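Local coordinates for protein phospholyase (Arthrobacter aurescens, PDB 5G4I) that uses pyridoxal 5'-phosphate as a phospholyase built on a class III transaminase fold, probably eliminating phosphate from amino-alcohol phosphates such as phosphoethanolamine, at residues 79-82 with 83-86; 236-239 with 240-244; 296-299 with 300-303. All blocks are in the same frame, centred on the assembly; numbering follows the deposited sequence. Where two conformers were deposited one is given.

Contact 1: residues 79-82 with 83-86; sequences YQQL and LTVN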
ATOM      1  N   TYR A  79     -20.747   1.971   2.280  1.00 11.60           N
ATOM      2  CA  TYR A  79     -21.636   0.924   2.799  1.00 11.42           C
ATOM      3  C   TYR A  79     -22.540   0.324   1.698  1.00 11.94           C
ATOM      4  O   TYR A  79     -22.670  -0.929   1.566  1.00 12.02           O
ATOM      5  CB  TYR A  79     -22.518   1.515   3.908  1.00 11.26           C
ATOM      6  CG  TYR A  79     -23.443   0.476   4.570  1.00 12.36           C
ATOM      7  CD1 TYR A  79     -22.944  -0.602   5.283  1.00 11.68           C
ATOM      8  CD2 TYR A  79     -24.802   0.632   4.491  1.00 13.60           C
ATOM      9  CE1 TYR A  79     -23.762  -1.515   5.960  1.00 14.60           C
ATOM     10  CE2 TYR A  79     -25.647  -0.308   5.063  1.00 15.86           C
ATOM     11  CZ  TYR A  79     -25.108  -1.356   5.796  1.00 14.96           C
ATOM     12  OH  TYR A  79     -25.925  -2.334   6.441  1.00 17.21           O
ATOM     13  N   GLN A  80     -23.157   1.183   0.848  1.00 12.46           N
ATOM     14  CA  GLN A  80     -24.011   0.664  -0.249  1.00 13.37           C
ATOM     15  C   GLN A  80     -23.219  -0.248  -1.175  1.00 12.94           C
ATOM     16  O   GLN A  80     -23.715  -1.330  -1.574  1.00 12.48           O
ATOM     17  CB  GLN A  80     -24.734   1.777  -1.019  1.00 14.95           C
ATOM     18  CG  GLN A  80     -25.742   2.458  -0.082  1.00 18.54           C
ATOM     19  CD  GLN A  80     -26.299   3.805  -0.469  1.00 29.78           C
ATOM     20  OE1 GLN A  80     -26.423   4.069  -1.608  1.00 32.80           O
ATOM     21  NE2 GLN A  80     -26.768   4.591   0.520  1.00 30.03           N
ATOM     22  N   GLN A  81     -21.960   0.109  -1.501  1.00 10.61           N
ATOM     23  CA  GLN A  81     -21.148  -0.801  -2.320  1.00 11.62           C
ATOM     24  C   GLN A  81     -20.764  -2.065  -1.588  1.00 11.81           C
ATOM     25  O   GLN A  81     -20.705  -3.141  -2.222  1.00 11.99           O
ATOM     26  CB  GLN A  81     -19.956  -0.088  -2.930  1.00 11.72           C
ATOM     27  CG  GLN A  81     -19.236  -0.867  -4.025  1.00 12.58           C
ATOM     28  CD  GLN A  81     -20.086  -1.120  -5.293  1.00 13.32           C
ATOM     29  OE1 GLN A  81     -20.731  -0.170  -5.840  1.00 15.71           O
ATOM     30  NE2 GLN A  81     -20.050  -2.338  -5.796  1.00 12.89           N
ATOM     31  N   LEU A  82     -20.518  -1.990  -0.279  1.00 10.57           N
ATOM     32  CA  LEU A  82     -20.213  -3.172   0.485  1.00 11.44           C
ATOM     33  C   LEU A  82     -21.393  -4.210   0.560  1.00 12.27           C
ATOM     34  O   LEU A  82     -21.136  -5.369   0.838  1.00 13.28           O
ATOM     35  CB  LEU A  82     -19.789  -2.830   1.932  1.00 10.72           C
ATOM     36  CG  LEU A  82     -18.354  -2.265   2.040  1.00 11.36           C
ATOM     37  CD1 LEU A  82     -18.134  -1.528   3.395  1.00 12.10           C
ATOM     38  CD2 LEU A  82     -17.280  -3.380   1.937  1.00 11.76           C
ATOM     39  N   LEU A  83     -22.611  -3.695   0.367  1.00 11.53           N
ATOM     40  CA  LEU A  83     -23.841  -4.614   0.258  1.00 12.80           C
ATOM     41  C   LEU A  83     -24.004  -5.143  -1.116  1.00 14.44           C
ATOM     42  O   LEU A  83     -24.935  -5.945  -1.354  1.00 15.26           O
ATOM     43  CB  LEU A  83     -25.095  -3.871   0.719  1.00 13.53           C
ATOM     44  CG  LEU A  83     -25.125  -3.510   2.173  1.00 14.60           C
ATOM     45  CD1 LEU A  83     -26.384  -2.684   2.532  1.00 17.11           C
ATOM     46  CD2 LEU A  83     -25.007  -4.699   3.099  1.00 16.60           C
ATOM     47  N   THR A  84     -23.163  -4.771  -2.067  1.00 12.49           N
ATOM     48  CA  THR A  84     -23.313  -5.113  -3.499  1.00 14.12           C
ATOM     49  C   THR A  84     -22.248  -6.089  -3.960  1.00 16.55           C
ATOM     50  O   THR A  84     -22.507  -7.312  -4.112  1.00 16.04           O
ATOM     51  CB  THR A  84     -23.354  -3.807  -4.332  1.00 14.63           C
ATOM     52  OG1 THR A  84     -24.391  -2.914  -3.836  1.00 15.76           O
ATOM     53  CG2 THR A  84     -23.634  -4.076  -5.809  1.00 16.86           C
ATOM     54  N   VAL A  85     -20.993  -5.625  -4.163  1.00 16.16           N
ATOM     55  CA  VAL A  85     -19.855  -6.536  -4.522  1.00 14.99           C
ATOM     56  C   VAL A  85     -18.524  -5.775  -4.341  1.00 13.55           C
ATOM     57  O   VAL A  85     -18.543  -4.534  -4.409  1.00 13.31           O
ATOM     58  CB  VAL A  85     -19.994  -7.063  -5.986  1.00 16.60           C
ATOM     59  CG1 VAL A  85     -19.769  -6.008  -7.044  1.00 16.54           C
ATOM     60  CG2 VAL A  85     -19.139  -8.302  -6.231  1.00 17.88           C
ATOM     61  N   ASN A  86     -17.444  -6.505  -4.163  1.00 14.12           N
ATOM     62  CA  ASN A  86     -16.130  -5.845  -3.860  1.00 14.28           C
ATOM     63  C   ASN A  86     -14.927  -6.576  -4.414  1.00 14.84           C
ATOM     64  O   ASN A  86     -13.955  -6.846  -3.643  1.00 19.49           O
ATOM     65  CB  ASN A  86     -16.017  -5.552  -2.375  1.00 12.71           C
ATOM     66  CG  ASN A  86     -14.835  -4.616  -2.025  1.00 16.44           C
ATOM     67  OD1 ASN A  86     -14.466  -3.797  -2.895  1.00 19.21           O
ATOM     68  ND2 ASN A  86     -14.395  -4.621  -0.773  1.00 14.12           N
TER
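Thr84 turns back on the last turn of helix 72-82 and gives its hydroxyl to the carbonyl of Gln80, with OG1 2.8 Å from Gln80 O and tilted out of the carbonyl plane. Threonine suits the place because its short side chain carries a donor close to the backbone; OG1 lies beside the backbone N (chi1 -54°), on the side facing the helix end. Thr84 N also gives its hydrogen to Gln81 O at 3.0 Å.

Gln81 answers in the other direction. The chain turns about its CB-CG bond (chi2 65°), bringing Gln81 NE2 to Val85 O at 3.0 Å in a nearly straight bond (178°), with the acceptor lying in the amide plane. The other end of this buried amide, OE1, takes a hydrogen bond from Arg95, so both halves of the group are used and its rotation is fixed. Glutamine suits the place because its length lets one amide span Val85 O and Arg95.

Further out, Leu83 N bonds to Tyr79 O at 3.0 Å, and the leucine lays its side chain obliquely over the tyrosine ring. CG sits above one face toward the rim, while Leu83 CD1 comes within 3.5 Å of Tyr79 CE2. The ring also meets Tyr79 of the second subunit, and Thr84 forms backbone hydrogen bonds with that subunit. Leu82 packs on Val317, and its CD2 runs alongside Asn86 ND2 at 4.1 Å.

Bonds reaching three residues back, as from Thr84 N, beside a side-chain hydroxyl bound to a last-turn carbonyl, are typical of a helix coming to its C-terminal end, which here lies at the dimer interface.

Contact 2: residues 236-239 with 240-244; sequences GVAT and RVRAA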
ATOM      1  N   GLY A 236      13.081  25.854 -14.908  1.00 11.98           N
ATOM      2  CA  GLY A 236      14.535  25.646 -15.228  1.00 12.85           C
ATOM      3  C   GLY A 236      15.007  24.218 -14.887  1.00 12.47           C
ATOM      4  O   GLY A 236      15.829  23.619 -15.630  1.00 12.25           O
ATOM      5  N   VAL A 237      14.556  23.714 -13.752  1.00 11.41           N
ATOM      6  CA  VAL A 237      14.865  22.322 -13.366  1.00 11.29           C
ATOM      7  C   VAL A 237      14.306  21.377 -14.366  1.00 11.07           C
ATOM      8  O   VAL A 237      15.004  20.451 -14.853  1.00 11.18           O
ATOM      9  CB  VAL A 237      14.398  21.992 -11.914  1.00 10.71           C
ATOM     10  CG1 VAL A 237      14.620  20.498 -11.645  1.00 11.75           C
ATOM     11  CG2 VAL A 237      15.068  22.845 -10.892  1.00 11.12           C
ATOM     12  N   ALA A 238      13.017  21.502 -14.771  1.00 10.96           N
ATOM     13  CA  ALA A 238      12.429  20.678 -15.772  1.00 10.87           C
ATOM     14  C   ALA A 238      13.168  20.657 -17.146  1.00 11.09           C
ATOM     15  O   ALA A 238      13.389  19.578 -17.678  1.00 11.65           O
ATOM     16  CB  ALA A 238      10.917  21.074 -15.964  1.00 12.07           C
ATOM     17  N   THR A 239      13.554  21.860 -17.595  1.00 12.13           N
ATOM     18  CA  THR A 239      14.288  21.907 -18.871  1.00 12.98           C
ATOM     19  C   THR A 239      15.615  21.111 -18.777  1.00 12.49           C
ATOM     20  O   THR A 239      15.910  20.287 -19.673  1.00 12.91           O
ATOM     21  CB  THR A 239      14.545  23.361 -19.201  1.00 14.38           C
ATOM     22  OG1 THR A 239      13.254  24.028 -19.404  1.00 16.10           O
ATOM     23  CG2 THR A 239      15.377  23.446 -20.466  1.00 15.56           C
ATOM     24  N   ARG A 240      16.310  21.315 -17.648  1.00 10.91           N
ATOM     25  CA  ARG A 240      17.662  20.635 -17.471  1.00 11.44           C
ATOM     26  C   ARG A 240      17.509  19.100 -17.307  1.00 11.45           C
ATOM     27  O   ARG A 240      18.214  18.300 -17.875  1.00 11.71           O
ATOM     28  CB  ARG A 240      18.384  21.232 -16.302  1.00 11.32           C
ATOM     29  CG  ARG A 240      18.870  22.686 -16.580  1.00 10.90           C
ATOM     30  CD  ARG A 240      19.196  23.447 -15.277  1.00 12.98           C
ATOM     31  NE  ARG A 240      19.821  24.750 -15.469  1.00 11.89           N
ATOM     32  CZ  ARG A 240      19.163  25.814 -15.900  1.00 13.90           C
ATOM     33  NH1 ARG A 240      17.861  25.776 -16.160  1.00 13.73           N
ATOM     34  NH2 ARG A 240      19.842  26.976 -16.073  1.00 15.85           N
ATOM     35  N   VAL A 241      16.483  18.668 -16.547  1.00 10.20           N
ATOM     36  CA  VAL A 241      16.239  17.273 -16.370  1.00 11.13           C
ATOM     37  C   VAL A 241      15.870  16.578 -17.715  1.00 11.10           C
ATOM     38  O   VAL A 241      16.351  15.486 -17.981  1.00 11.85           O
ATOM     39  CB  VAL A 241      15.105  17.078 -15.310  1.00 10.24           C
ATOM     40  CG1 VAL A 241      14.474  15.623 -15.302  1.00 11.27           C
ATOM     41  CG2 VAL A 241      15.605  17.432 -13.938  1.00 12.55           C
ATOM     42  N   ARG A 242      14.991  17.222 -18.507  1.00 11.25           N
ATOM     43  CA  ARG A 242      14.572  16.635 -19.808  1.00 11.86           C
ATOM     44  C   ARG A 242      15.755  16.584 -20.767  1.00 12.08           C
ATOM     45  O   ARG A 242      15.874  15.584 -21.510  1.00 13.74           O
ATOM     46  CB  ARG A 242      13.342  17.342 -20.326  1.00 13.11           C
ATOM     47  CG  ARG A 242      12.106  16.950 -19.413  1.00 14.70           C
ATOM     48  CD  ARG A 242      10.983  17.855 -19.628  1.00 18.33           C
ATOM     49  NE  ARG A 242       9.850  17.399 -18.740  1.00 14.71           N
ATOM     50  CZ  ARG A 242       8.831  18.188 -18.430  1.00 15.50           C
ATOM     51  NH1 ARG A 242       8.793  19.477 -18.784  1.00 16.01           N
ATOM     52  NH2 ARG A 242       7.843  17.693 -17.661  1.00 13.15           N
ATOM     53  N   ALA A 243      16.633  17.576 -20.675  1.00 12.25           N
ATOM     54  CA  ALA A 243      17.819  17.547 -21.631  1.00 13.20           C
ATOM     55  C   ALA A 243      18.732  16.367 -21.200  1.00 13.82           C
ATOM     56  O   ALA A 243      19.558  15.883 -22.023  1.00 15.25           O
ATOM     57  CB  ALA A 243      18.533  18.844 -21.576  1.00 13.74           C
ATOM     58  N   ALA A 244      18.710  15.955 -19.930  1.00 12.08           N
ATOM     59  CA  ALA A 244      19.458  14.815 -19.396  1.00 12.69           C
ATOM     60  C   ALA A 244      18.722  13.478 -19.590  1.00 12.15           C
ATOM     61  O   ALA A 244      19.213  12.465 -19.102  1.00 14.37           O
ATOM     62  CB  ALA A 244      19.815  15.000 -17.945  1.00 12.19           C
TER
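Within the beta-alpha-beta unit of strand 214-217, helix 233-243 and strand 247-251, Arg240 folds back one helical turn onto Gly236. Gly236 O accepts twice, from Arg240 N at 3.1 Å and from Arg240 NH1 at 3.0 Å, the two donors arriving from opposite faces of its carbonyl plane. The oxygen lies at the guanidinium edge, in its plane. With CG beside the backbone N (chi1 -70°) and the chain extended as far as NE, the arginine runs past the carbonyl and chi4 turns NH1 back to it. Glycine fits here, since even a beta carbon would crowd NH1.

NE forms a salt bridge with Asp199 of helix 187-207. With an alanine here in place of Arg240, Asp199 would probably be left without its charged mate, and Gly236 O would keep only the backbone N-H of the two donors.

On the buried side, Val237 CG1 meets Val241 CG2 at 4.0 Å, and both valines pack on Phe215 of strand 214-217. Ala238 CB sits over a face of the Arg242 guanidinium, 3.9 Å from Arg242 NH1, while Arg242 NE forms a salt bridge with Glu275.

The two arginines thus do unlike work: each pairs with a separate carboxylate, which probably steadies its charge, while Arg240 also grips its own helix.

Contact 3: residues 296-299 with 300-303; sequences AELL and DEFG
Leu298 and Glu301 lie side by side and point the same way, a leucine methyl against a carboxylate: Leu298 CD2 is 4.1 Å from Glu301 OE1. The glutamate stays extended beyond CG, which stands opposite the backbone N (chi1 173°), and this carries OE1 back along the helix. There a water joins it to the backbone, 2.7 Å from Glu301 OE1 and 2.8 Å from Leu298 O. Leu298 O also accepts from Phe302 N at 3.1 Å, serving helix and water together. Leu298 and Glu301 both rest on His134 of helix 120-135. Glu297 OE2 keeps 5.6 Å from Glu301 OE1, a separation that would temper the repulsion of like charges.

These residues form the opening turns of helix 296-305, which follows strand 290-294 of the larger domain's mixed sheet; the hydroxyl of Thr295, just ahead of it, bonds to Leu298 N.

Phe302 and Leu299 are apolar, as their buried places require. The phenylalanine packs on Ile130 and Gln133 of helix 120-135, and the leucine on Phe115 of strand 113-117 and on Ile27 of the second subunit. Asp300 stands on the opposite side from Phe302: Asp300 N bonds to Ala296 O at 3.0 Å. In one of its two modelled positions the carboxylate forms a salt bridge with Arg304 and a hydrogen bond with His30 of the second subunit, partners thus less certain.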
ATOM      1  N   ALA A 296      -0.455   8.446 -21.942  1.00 13.43           N
ATOM      2  CA  ALA A 296      -0.723   7.217 -22.679  1.00 14.44           C
ATOM      3  C   ALA A 296       0.536   6.465 -23.101  1.00 13.36           C
ATOM      4  O   ALA A 296       0.598   5.241 -22.910  1.00 15.01           O
ATOM      5  CB  ALA A 296      -1.560   7.518 -23.916  1.00 16.00           C
ATOM      6  N   GLU A 297       1.534   7.151 -23.602  1.00 14.83           N
ATOM      7  CA  GLU A 297       2.770   6.511 -23.971  1.00 15.12           C
ATOM      8  C   GLU A 297       3.452   5.795 -22.798  1.00 13.17           C
ATOM      9  O   GLU A 297       3.877   4.671 -22.921  1.00 14.50           O
ATOM     10  CB  GLU A 297       3.701   7.563 -24.567  1.00 20.12           C
ATOM     11  CG  GLU A 297       5.184   7.169 -24.702  1.00 29.14           C
ATOM     12  CD  GLU A 297       6.110   8.384 -24.879  1.00 41.26           C
ATOM     13  OE1 GLU A 297       6.071   8.951 -26.008  1.00 50.92           O
ATOM     14  OE2 GLU A 297       6.810   8.781 -23.889  1.00 42.49           O
ATOM     15  N   LEU A 298       3.518   6.463 -21.621  1.00 12.75           N
ATOM     16  CA  LEU A 298       4.183   5.887 -20.458  1.00 12.61           C
ATOM     17  C   LEU A 298       3.403   4.676 -19.925  1.00 11.56           C
ATOM     18  O   LEU A 298       4.040   3.627 -19.540  1.00 12.67           O
ATOM     19  CB  LEU A 298       4.468   6.925 -19.320  1.00 13.34           C
ATOM     20  CG  LEU A 298       5.595   7.949 -19.720  1.00 14.39           C
ATOM     21  CD1 LEU A 298       5.728   9.117 -18.757  1.00 15.24           C
ATOM     22  CD2 LEU A 298       6.993   7.331 -19.879  1.00 14.60           C
ATOM     23  N   LEU A 299       2.064   4.834 -19.758  1.00 11.61           N
ATOM     24  CA  LEU A 299       1.279   3.671 -19.259  1.00 12.22           C
ATOM     25  C   LEU A 299       1.392   2.457 -20.209  1.00 12.18           C
ATOM     26  O   LEU A 299       1.531   1.327 -19.788  1.00 12.64           O
ATOM     27  CB  LEU A 299      -0.185   4.090 -18.953  1.00 14.41           C
ATOM     28  CG  LEU A 299      -1.086   2.894 -18.480  1.00 14.88           C
ATOM     29  CD1 LEU A 299      -2.014   3.275 -17.349  1.00 17.27           C
ATOM     30  CD2 LEU A 299      -1.861   2.266 -19.665  1.00 17.94           C
ATOM     31  N   ASP A 300       1.248   2.691 -21.529  1.00 12.05           N
ATOM     32  CA  ASP A 300       1.274   1.595 -22.475  0.50 12.79           C
ATOM     33  C   ASP A 300       2.661   0.868 -22.472  1.00 12.39           C
ATOM     34  O   ASP A 300       2.718  -0.349 -22.467  1.00 13.04           O
ATOM     35  CB  ASP A 300       1.028   2.158 -23.905  0.50 13.78           C
ATOM     36  CG  ASP A 300       1.030   1.047 -25.011  0.50 15.13           C
ATOM     37  OD1 ASP A 300       0.149   0.252 -24.974  0.50 17.18           O
ATOM     38  OD2 ASP A 300       1.925   1.013 -25.908  0.50 17.43           O
ATOM     39  N   GLU A 301       3.764   1.620 -22.423  1.00 12.48           N
ATOM     40  CA  GLU A 301       5.093   1.069 -22.399  1.00 12.46           C
ATOM     41  C   GLU A 301       5.295   0.144 -21.187  1.00 12.89           C
ATOM     42  O   GLU A 301       5.815  -0.962 -21.251  1.00 13.26           O
ATOM     43  CB  GLU A 301       6.155   2.176 -22.455  1.00 13.26           C
ATOM     44  CG  GLU A 301       7.567   1.679 -22.268  1.00 15.99           C
ATOM     45  CD  GLU A 301       8.576   2.793 -22.203  1.00 18.12           C
ATOM     46  OE1 GLU A 301       8.321   3.858 -21.666  1.00 18.00           O
ATOM     47  OE2 GLU A 301       9.652   2.615 -22.764  1.00 26.64           O
ATOM     48  N   PHE A 302       4.878   0.695 -20.009  1.00 11.40           N
ATOM     49  CA  PHE A 302       5.116  -0.084 -18.774  1.00 12.16           C
ATOM     50  C   PHE A 302       4.294  -1.381 -18.778  1.00 12.26           C
ATOM     51  O   PHE A 302       4.810  -2.449 -18.343  1.00 12.40           O
ATOM     52  CB  PHE A 302       4.753   0.769 -17.499  1.00 10.94           C
ATOM     53  CG  PHE A 302       5.154   0.152 -16.170  1.00 11.28           C
ATOM     54  CD1 PHE A 302       6.478   0.164 -15.725  1.00 10.84           C
ATOM     55  CD2 PHE A 302       4.148  -0.433 -15.313  1.00 11.02           C
ATOM     56  CE1 PHE A 302       6.785  -0.376 -14.476  1.00 11.63           C
ATOM     57  CE2 PHE A 302       4.516  -0.980 -14.104  1.00 12.79           C
ATOM     58  CZ  PHE A 302       5.781  -0.962 -13.695  1.00 12.68           C
ATOM     59  N   GLY A 303       3.054  -1.323 -19.242  1.00 13.04           N
ATOM     60  CA  GLY A 303       2.225  -2.579 -19.330  1.00 13.15           C
ATOM     61  C   GLY A 303       2.671  -3.587 -20.372  1.00 13.31           C
ATOM     62  O   GLY A 303       2.530  -4.782 -20.160  1.00 16.59           O
TER
HETATM   63  O   HOH W   1       4.275   3.548 -25.404  1.00 24.99           O
HETATM   64  O   HOH W   2       6.833   3.910 -19.415  1.00 16.11           O

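Along the chain the three contacts follow in series, each at a different helix and none touching another. Contact 1 ends helix 72-82; contacts 2 and 3 belong to helices 233-243 and 296-305, which flank the mixed sheet running from strand 113-117 to strand 171-174. Their centres lie about 22 Å apart, whereas contact 1 is about 32 Å from contact 3 and about 46 Å from contact 2, centre to centre. Contacts 1 and 3 both reach the second subunit, while contact 2 is packed within its own chain. Contacts 1 and 3 thus lie where the subunits meet and contact 2 in the outer layer of the fold; none includes a residue of the pyridoxal phosphate pocket.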